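PDB 6EHI: nuclease NucT from Helicobacter pylori, which is a nuclease by name and carries a PLD-like domain, folded as a mixed beta sheet with helices packed against it. Local coordinates for residues A[38-43]-A[122-126]; A[12-16]-A[128-133]. The protein carries 1 engineered substitution. All blocks are in the same frame, centred on the assembly; numbering follows the deposited sequence.

Contact 1 (A[38-43]-A[122-126]); sequences IYSFTH and ANWSK. With GOL (glycerol), chain N; ACT (acetate ion), chain M.
Two loops at strand ends of the PLD-like domain run side by side, with one beta bridge, Phe-41 to Trp-124 (CA-CA 4.4 Å). Three backbone hydrogen bonds join them: Trp-124 N to Ser-40 O (2.9 Å), and Thr-42 N (2.8 Å) and His-43 N (3.0 Å) to Trp-124 O. Trp-124 centres an inverse gamma turn.

Trp-124 (chi1 m) also centres the apolar part. Ile-38 CD1 lies over the Trp-124 five-membered ring (CH-pi; centroid 3.6 Å). The edge of the Trp-124 six-membered ring points at the Phe-41 face (T-shaped, centroids 5.1 Å apart, planes at 80°). Separately, Lys-126 CG lies over the His-43 ring (CH-pi; centroid 4.0 Å).

At one site, acetate accepts hydrogen bonds from Trp-124 NE1 (OXT, 3.0 Å) and Ala-122 N (O, 3.1 Å). At another, glycerol O3 hydrogen-bonds Ser-40 OG (2.8 Å) and O2 Ser-125 OG (2.7 Å). Asn-123 OD1 is hydrogen-bonded to Lys-108 NZ.

Hydrogen-bonded backbones and the indole join two loops just ahead of helices 44-54 and 126-130, N-capped by His-43 and Ser-125.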
ATOM      1  N   ILE A  38      -4.781   1.851  -9.652  1.00 13.96           N
ATOM      2  CA  ILE A  38      -3.703   2.696  -9.156  1.00 13.43           C
ATOM      3  C   ILE A  38      -4.183   4.038  -8.772  1.00 13.67           C
ATOM      4  O   ILE A  38      -4.849   4.693  -9.540  1.00 13.73           O
ATOM      5  CB  ILE A  38      -2.593   2.749 -10.220  1.00 13.59           C
ATOM      6  CG1 ILE A  38      -1.312   3.432  -9.707  1.00 13.59           C
ATOM      7  CG2 ILE A  38      -3.094   3.239 -11.572  1.00 13.35           C
ATOM      8  CD1 ILE A  38      -0.645   2.691  -8.580  1.00 14.05           C
ATOM      9  N   TYR A  39      -3.767   4.503  -7.575  1.00 13.39           N
ATOM     10  CA  TYR A  39      -4.078   5.821  -7.071  1.00 14.65           C
ATOM     11  C   TYR A  39      -3.406   6.897  -7.909  1.00 14.56           C
ATOM     12  O   TYR A  39      -4.096   7.739  -8.531  1.00 15.42           O
ATOM     13  CB  TYR A  39      -3.672   5.972  -5.554  1.00 14.85           C
ATOM     14  CG  TYR A  39      -3.885   7.357  -5.072  1.00 14.44           C
ATOM     15  CD1 TYR A  39      -5.175   7.795  -4.718  1.00 13.52           C
ATOM     16  CD2 TYR A  39      -2.818   8.291  -5.047  1.00 14.61           C
ATOM     17  CE1 TYR A  39      -5.394   9.088  -4.324  1.00 15.11           C
ATOM     18  CE2 TYR A  39      -3.053   9.597  -4.685  1.00 17.62           C
ATOM     19  CZ  TYR A  39      -4.384   9.976  -4.360  1.00 16.21           C
ATOM     20  OH  TYR A  39      -4.686  11.261  -3.919  1.00 20.99           O
ATOM     21  N   SER A  40      -2.045   6.901  -7.946  1.00 14.77           N
ATOM     22  CA  SER A  40      -1.299   7.872  -8.736  1.00 15.71           C
ATOM     23  C   SER A  40      -0.327   7.104  -9.626  1.00 15.79           C
ATOM     24  O   SER A  40       0.357   6.207  -9.148  1.00 15.02           O
ATOM     25  CB  SER A  40      -0.529   8.859  -7.829  1.00 21.05           C
ATOM     26  OG  SER A  40       0.513   9.536  -8.519  1.00 21.52           O
ATOM     27  N   PHE A  41      -0.252   7.483 -10.907  1.00 12.81           N
ATOM     28  CA  PHE A  41       0.527   6.780 -11.868  1.00 12.93           C
ATOM     29  C   PHE A  41       1.082   7.841 -12.843  1.00 15.81           C
ATOM     30  O   PHE A  41       0.426   8.278 -13.776  1.00 17.09           O
ATOM     31  CB  PHE A  41      -0.331   5.719 -12.548  1.00 13.64           C
ATOM     32  CG  PHE A  41       0.316   4.936 -13.628  1.00 13.58           C
ATOM     33  CD1 PHE A  41       1.699   5.024 -13.935  1.00 13.83           C
ATOM     34  CD2 PHE A  41      -0.472   4.164 -14.453  1.00 13.70           C
ATOM     35  CE1 PHE A  41       2.262   4.307 -14.977  1.00 15.46           C
ATOM     36  CE2 PHE A  41       0.051   3.439 -15.534  1.00 15.23           C
ATOM     37  CZ  PHE A  41       1.458   3.442 -15.760  1.00 15.28           C
ATOM     38  N   THR A  42       2.314   8.222 -12.584  1.00 15.92           N
ATOM     39  CA  THR A  42       3.011   9.247 -13.339  1.00 16.46           C
ATOM     40  C   THR A  42       4.316   8.737 -13.978  1.00 20.07           C
ATOM     41  O   THR A  42       4.885   9.408 -14.805  1.00 19.66           O
ATOM     42  CB  THR A  42       3.308  10.469 -12.450  1.00 17.95           C
ATOM     43  OG1 THR A  42       4.183  10.034 -11.400  1.00 17.25           O
ATOM     44  CG2 THR A  42       2.034  11.146 -11.863  1.00 17.72           C
ATOM     45  N   HIS A  43       4.767   7.556 -13.605  1.00 17.61           N
ATOM     46  CA  HIS A  43       6.026   6.979 -14.016  1.00 16.90           C
ATOM     47  C   HIS A  43       5.966   6.549 -15.464  1.00 19.67           C
ATOM     48  O   HIS A  43       5.407   5.464 -15.824  1.00 18.70           O
ATOM     49  CB  HIS A  43       6.333   5.795 -13.082  1.00 17.92           C
ATOM     50  CG  HIS A  43       7.764   5.407 -13.103  1.00 20.67           C
ATOM     51  ND1 HIS A  43       8.482   5.246 -14.267  1.00 23.88           N
ATOM     52  CD2 HIS A  43       8.644   5.256 -12.093  1.00 19.46           C
ATOM     53  CE1 HIS A  43       9.740   4.929 -13.955  1.00 22.68           C
ATOM     54  NE2 HIS A  43       9.849   4.887 -12.646  1.00 20.91           N
ATOM     55  N   ALA A 122       3.302   1.444  -2.805  1.00 14.83           N
ATOM     56  CA  ALA A 122       3.981   2.368  -3.712  1.00 13.92           C
ATOM     57  C   ALA A 122       3.015   2.825  -4.849  1.00 13.97           C
ATOM     58  O   ALA A 122       2.644   2.029  -5.652  1.00 13.66           O
ATOM     59  CB  ALA A 122       5.157   1.697  -4.359  1.00 15.24           C
ATOM     60  N   ASN A 123       2.844   4.145  -4.943  1.00 13.53           N
ATOM     61  CA  ASN A 123       2.274   4.741  -6.127  1.00 13.27           C
ATOM     62  C   ASN A 123       3.257   4.601  -7.264  1.00 13.13           C
ATOM     63  O   ASN A 123       4.484   4.333  -7.040  1.00 14.90           O
ATOM     64  CB  ASN A 123       1.891   6.179  -5.869  1.00 14.60           C
ATOM     65  CG  ASN A 123       0.679   6.286  -4.899  1.00 15.60           C
ATOM     66  OD1 ASN A 123      -0.325   5.552  -5.082  1.00 16.99           O
ATOM     67  ND2 ASN A 123       0.724   7.217  -3.927  1.00 18.38           N
ATOM     68  N   TRP A 124       2.759   4.662  -8.482  1.00 13.20           N
ATOM     69  CA  TRP A 124       3.574   4.394  -9.692  1.00 14.23           C
ATOM     70  C   TRP A 124       4.120   5.719 -10.179  1.00 14.99           C
ATOM     71  O   TRP A 124       3.688   6.281 -11.158  1.00 14.10           O
ATOM     72  CB  TRP A 124       2.802   3.620 -10.758  1.00 14.31           C
ATOM     73  CG  TRP A 124       2.474   2.197 -10.383  1.00 13.94           C
ATOM     74  CD1 TRP A 124       2.633   1.645  -9.168  1.00 14.08           C
ATOM     75  CD2 TRP A 124       1.837   1.237 -11.177  1.00 13.46           C
ATOM     76  NE1 TRP A 124       2.264   0.339  -9.225  1.00 14.22           N
ATOM     77  CE2 TRP A 124       1.754   0.084 -10.449  1.00 13.37           C
ATOM     78  CE3 TRP A 124       1.376   1.233 -12.532  1.00 13.52           C
ATOM     79  CZ2 TRP A 124       1.177  -1.086 -10.942  1.00 12.44           C
ATOM     80  CZ3 TRP A 124       0.931   0.093 -13.049  1.00 14.29           C
ATOM     81  CH2 TRP A 124       0.785  -1.059 -12.257  1.00 14.74           C
ATOM     82  N   SER A 125       5.135   6.156  -9.434  1.00 15.18           N
ATOM     83  CA  SER A 125       5.811   7.468  -9.621  1.00 17.43           C
ATOM     84  C   SER A 125       7.312   7.278  -9.466  1.00 19.07           C
ATOM     85  O   SER A 125       7.737   6.343  -8.768  1.00 18.58           O
ATOM     86  CB  SER A 125       5.286   8.407  -8.557  1.00 18.11           C
ATOM     87  OG  SER A 125       5.703   8.069  -7.247  1.00 17.74           O
ATOM     88  N   LYS A 126       8.105   8.150 -10.093  1.00 20.23           N
ATOM     89  CA  LYS A 126       9.517   8.156  -9.802  1.00 22.01           C
ATOM     90  C   LYS A 126       9.705   8.366  -8.286  1.00 21.22           C
ATOM     91  O   LYS A 126      10.589   7.706  -7.705  1.00 27.58           O
ATOM     92  CB  LYS A 126      10.226   9.186 -10.673  1.00 26.57           C
ATOM     93  CG  LYS A 126      10.256   8.720 -12.132  1.00 33.09           C
ATOM     94  CD  LYS A 126      10.869   9.754 -13.089  1.00 39.35           C
ATOM     95  CE  LYS A 126      12.375   9.805 -13.022  1.00 42.76           C
ATOM     96  NZ  LYS A 126      12.760  11.236 -13.138  1.00 49.89           N
TER
HETATM   97  C1  GOL N 202       4.212  10.175  -3.261  1.00 36.43           C
HETATM   98  O1  GOL N 202       5.437  10.698  -2.921  1.00 35.21           O
HETATM   99  C2  GOL N 202       4.171   9.969  -4.732  1.00 37.88           C
HETATM  100  O2  GOL N 202       4.298   8.559  -4.946  1.00 41.94           O
HETATM  101  C3  GOL N 202       2.866  10.535  -5.281  1.00 42.51           C
HETATM  102  O3  GOL N 202       2.522   9.965  -6.555  1.00 43.12           O
HETATM  103  C   ACT M 201       2.662  -1.412  -5.557  1.00 16.91           C
HETATM  104  O   ACT M 201       2.880  -1.209  -4.301  1.00 18.19           O
HETATM  105  OXT ACT M 201       2.699  -0.471  -6.367  1.00 18.20           O
HETATM  106  CH3 ACT M 201       2.397  -2.769  -6.135  1.00 15.55           C
HETATM  107  O   HOH W   1       6.894  10.016 -11.899  1.00 22.88           O

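Contact 2 (A[12-16]-A[128-133]); sequences LPYEQ and AFENNY
Pro-13 lays its CD over one face of the Tyr-133 ring, 3.9 Å from the centroid, in a CH-pi contact. A cis peptide bond precedes Pro-13. Pro-13 starts a type I beta turn that ends at Gln-16, closed by Gln-16 N to Pro-13 O (3.0 Å). Glu-15 is the N-cap of helix 16-28. The opposing segment is the last turn of helix 126-130 and the loop after it.

Across the segments, CA of Leu-12 lies 5.0 Å from CA of Tyr-133, and CA of Gln-16 lies 5.4 Å from CA of Phe-129. Leu-12 O meets Tyr-133 CA at 3.2 Å, a CA-H...O contact. Pro-13 N has no hydrogen to offer, although it is 3.4 Å from Asn-132 O.

The rest is mainly packing. Leu-12 (chi1 m, chi2 p) puts CD2 3.6 Å from Ala-128 O and 3.9 Å from Phe-129 CD1. Gln-16 points its CA-to-CB bond toward the helix end, with CB 3.3 Å from Phe-129 O. Tyr-14 OH lies 3.5 Å from Tyr-133 CE2, at the edge of that ring.

The second subunit covers part of this site. Its Tyr-151 stacks on Tyr-14, its Lys-147 makes a salt bridge with Glu-15, and its Ile-104 N is hydrogen-bonded to Asn-132 OD1.

Leu-12 also shares backbone hydrogen bonding with Glu-134. The arrangement is thus the end of an antiparallel strand pair, 7-12 with 134-139, at one edge of the sheet as formed by this chain, where a strand-to-helix turn meets a helix-to-strand loop.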
ATOM      1  N   LEU A  12      11.526  -0.820  -0.062  1.00 16.59           N
ATOM      2  CA  LEU A  12      12.098   0.359  -0.667  1.00 16.61           C
ATOM      3  C   LEU A  12      12.479   1.399   0.406  1.00 18.02           C
ATOM      4  O   LEU A  12      11.856   1.443   1.448  1.00 15.70           O
ATOM      5  CB  LEU A  12      11.097   0.959  -1.676  1.00 18.73           C
ATOM      6  CG  LEU A  12      10.858   0.157  -2.930  1.00 19.84           C
ATOM      7  CD1 LEU A  12       9.890  -0.994  -2.599  1.00 22.10           C
ATOM      8  CD2 LEU A  12      10.362   0.986  -4.075  1.00 18.62           C
ATOM      9  N   PRO A  13      13.552   2.192   0.197  1.00 20.40           N
ATOM     10  CA  PRO A  13      14.317   2.323  -1.037  1.00 21.60           C
ATOM     11  C   PRO A  13      15.410   1.273  -1.254  1.00 20.25           C
ATOM     12  O   PRO A  13      15.995   1.203  -2.319  1.00 19.99           O
ATOM     13  CB  PRO A  13      14.970   3.707  -0.876  1.00 20.46           C
ATOM     14  CG  PRO A  13      15.189   3.806   0.609  1.00 21.69           C
ATOM     15  CD  PRO A  13      14.040   3.125   1.249  1.00 22.20           C
ATOM     16  N   TYR A  14      15.717   0.504  -0.217  1.00 19.28           N
ATOM     17  CA  TYR A  14      16.826  -0.466  -0.293  1.00 19.51           C
ATOM     18  C   TYR A  14      16.820  -1.315  -1.561  1.00 21.57           C
ATOM     19  O   TYR A  14      17.855  -1.492  -2.209  1.00 21.12           O
ATOM     20  CB  TYR A  14      16.823  -1.380   0.914  1.00 20.44           C
ATOM     21  CG  TYR A  14      16.692  -0.601   2.222  1.00 20.55           C
ATOM     22  CD1 TYR A  14      17.737   0.209   2.730  1.00 20.92           C
ATOM     23  CD2 TYR A  14      15.497  -0.582   2.903  1.00 19.13           C
ATOM     24  CE1 TYR A  14      17.561   0.936   3.911  1.00 22.91           C
ATOM     25  CE2 TYR A  14      15.343   0.134   4.066  1.00 20.45           C
ATOM     26  CZ  TYR A  14      16.353   0.916   4.557  1.00 19.93           C
ATOM     27  OH  TYR A  14      16.155   1.564   5.743  1.00 20.06           O
ATOM     28  N   GLU A  15      15.637  -1.828  -1.934  1.00 18.69           N
ATOM     29  CA  GLU A  15      15.451  -2.671  -3.022  1.00 18.59           C
ATOM     30  C   GLU A  15      14.576  -1.984  -4.144  1.00 17.94           C
ATOM     31  O   GLU A  15      13.934  -2.679  -4.884  1.00 17.87           O
ATOM     32  CB  GLU A  15      14.823  -3.973  -2.567  1.00 20.38           C
ATOM     33  CG  GLU A  15      15.501  -4.771  -1.447  1.00 20.99           C
ATOM     34  CD  GLU A  15      14.747  -6.025  -1.052  1.00 23.78           C
ATOM     35  OE1 GLU A  15      13.689  -5.918  -0.371  1.00 22.67           O
ATOM     36  OE2 GLU A  15      15.250  -7.150  -1.369  1.00 27.32           O
ATOM     37  N   GLN A  16      14.743  -0.668  -4.313  1.00 17.72           N
ATOM     38  CA  GLN A  16      13.884   0.112  -5.247  1.00 19.18           C
ATOM     39  C   GLN A  16      14.119  -0.313  -6.688  1.00 20.83           C
ATOM     40  O   GLN A  16      13.191  -0.425  -7.442  1.00 19.42           O
ATOM     41  CB  GLN A  16      14.039   1.592  -5.033  1.00 21.94           C
ATOM     42  CG  GLN A  16      15.433   2.099  -5.434  1.00 22.28           C
ATOM     43  CD  GLN A  16      15.733   3.452  -4.889  1.00 24.18           C
ATOM     44  OE1 GLN A  16      14.953   4.059  -4.163  1.00 25.20           O
ATOM     45  NE2 GLN A  16      16.920   3.921  -5.204  1.00 22.76           N
ATOM     46  N   ALA A 128       8.099   7.400  -5.675  1.00 21.95           N
ATOM     47  CA  ALA A 128       8.001   6.127  -4.945  1.00 22.26           C
ATOM     48  C   ALA A 128       9.199   5.149  -5.190  1.00 18.87           C
ATOM     49  O   ALA A 128       9.686   4.490  -4.300  1.00 24.35           O
ATOM     50  CB  ALA A 128       6.662   5.518  -5.335  1.00 20.86           C
ATOM     51  N   PHE A 129       9.700   5.063  -6.415  1.00 19.13           N
ATOM     52  CA  PHE A 129      10.706   4.172  -6.802  1.00 20.34           C
ATOM     53  C   PHE A 129      12.136   4.751  -6.636  1.00 22.15           C
ATOM     54  O   PHE A 129      13.123   4.077  -6.922  1.00 22.66           O
ATOM     55  CB  PHE A 129      10.404   3.668  -8.188  1.00 20.57           C
ATOM     56  CG  PHE A 129       9.344   2.642  -8.219  1.00 19.81           C
ATOM     57  CD1 PHE A 129       9.649   1.393  -7.846  1.00 19.02           C
ATOM     58  CD2 PHE A 129       8.009   2.944  -8.562  1.00 19.58           C
ATOM     59  CE1 PHE A 129       8.744   0.419  -7.837  1.00 18.38           C
ATOM     60  CE2 PHE A 129       7.069   1.956  -8.566  1.00 21.12           C
ATOM     61  CZ  PHE A 129       7.417   0.694  -8.212  1.00 20.26           C
ATOM     62  N   GLU A 130      12.228   6.004  -6.206  1.00 22.49           N
ATOM     63  CA  GLU A 130      13.566   6.638  -6.055  1.00 22.74           C
ATOM     64  C   GLU A 130      13.796   7.179  -4.681  1.00 23.40           C
ATOM     65  O   GLU A 130      14.920   7.088  -4.242  1.00 25.16           O
ATOM     66  CB  GLU A 130      13.726   7.774  -7.092  1.00 24.85           C
ATOM     67  CG  GLU A 130      13.717   7.233  -8.511  1.00 25.32           C
ATOM     68  CD  GLU A 130      13.789   8.270  -9.623  1.00 29.82           C
ATOM     69  OE1 GLU A 130      14.065   9.455  -9.334  1.00 33.36           O
ATOM     70  OE2 GLU A 130      13.585   7.855 -10.802  1.00 32.35           O
ATOM     71  N   ASN A 131      12.803   7.785  -4.038  1.00 21.12           N
ATOM     72  CA  ASN A 131      13.017   8.543  -2.816  1.00 22.34           C
ATOM     73  C   ASN A 131      12.300   8.042  -1.524  1.00 24.06           C
ATOM     74  O   ASN A 131      12.629   8.473  -0.426  1.00 23.76           O
ATOM     75  CB  ASN A 131      12.601   9.980  -3.093  1.00 25.82           C
ATOM     76  CG  ASN A 131      13.232  10.535  -4.371  1.00 22.82           C
ATOM     77  OD1 ASN A 131      14.408  10.233  -4.708  1.00 27.97           O
ATOM     78  ND2 ASN A 131      12.452  11.299  -5.099  1.00 27.56           N
ATOM     79  N   ASN A 132      11.332   7.129  -1.657  1.00 19.37           N
ATOM     80  CA  ASN A 132      10.437   6.834  -0.561  1.00 16.62           C
ATOM     81  C   ASN A 132      10.755   5.540   0.085  1.00 15.91           C
ATOM     82  O   ASN A 132      11.382   4.703  -0.544  1.00 16.59           O
ATOM     83  CB  ASN A 132       8.971   6.734  -1.094  1.00 19.34           C
ATOM     84  CG  ASN A 132       8.408   8.075  -1.514  1.00 20.15           C
ATOM     85  OD1 ASN A 132       9.009   9.129  -1.312  1.00 19.97           O
ATOM     86  ND2 ASN A 132       7.193   8.045  -2.122  1.00 22.46           N
ATOM     87  N   TYR A 133      10.368   5.453   1.351  1.00 13.74           N
ATOM     88  CA  TYR A 133      10.210   4.110   1.982  1.00 15.15           C
ATOM     89  C   TYR A 133       8.852   3.582   1.472  1.00 15.99           C
ATOM     90  O   TYR A 133       7.820   4.250   1.541  1.00 15.23           O
ATOM     91  CB  TYR A 133      10.307   4.098   3.514  1.00 16.05           C
ATOM     92  CG  TYR A 133      11.658   4.501   4.039  1.00 17.44           C
ATOM     93  CD1 TYR A 133      12.003   5.860   4.172  1.00 18.94           C
ATOM     94  CD2 TYR A 133      12.564   3.566   4.399  1.00 16.95           C
ATOM     95  CE1 TYR A 133      13.241   6.213   4.700  1.00 20.20           C
ATOM     96  CE2 TYR A 133      13.807   3.933   4.823  1.00 18.25           C
ATOM     97  CZ  TYR A 133      14.141   5.241   4.979  1.00 20.33           C
ATOM     98  OH  TYR A 133      15.395   5.610   5.418  1.00 20.58           O
TER

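How the contacts relate
The centres of the two contacts are 13 Å apart, on the same side of the chain's centre. Contact 1 is nested within contact 2 along the chain: 12-16, 38-43, 122-126, then 128-133. Helix 126-130 links them, since 122-126 leads into it and 128-133 leads out. They also touch directly, with Asn-123 O 3.0 Å from Ala-128 CB. Contact 2 lies by strand 7-12, outermost within this chain. One glycerol hydrogen-bonded to Ser-40 and Ser-125 also reaches Asn-132. Contact 2 meets the second subunit and contact 1 does not. Helix 126-130 thus runs from loops at the ends of inner strands 33-38 and 116-120 to the part of the chain that meets the second subunit.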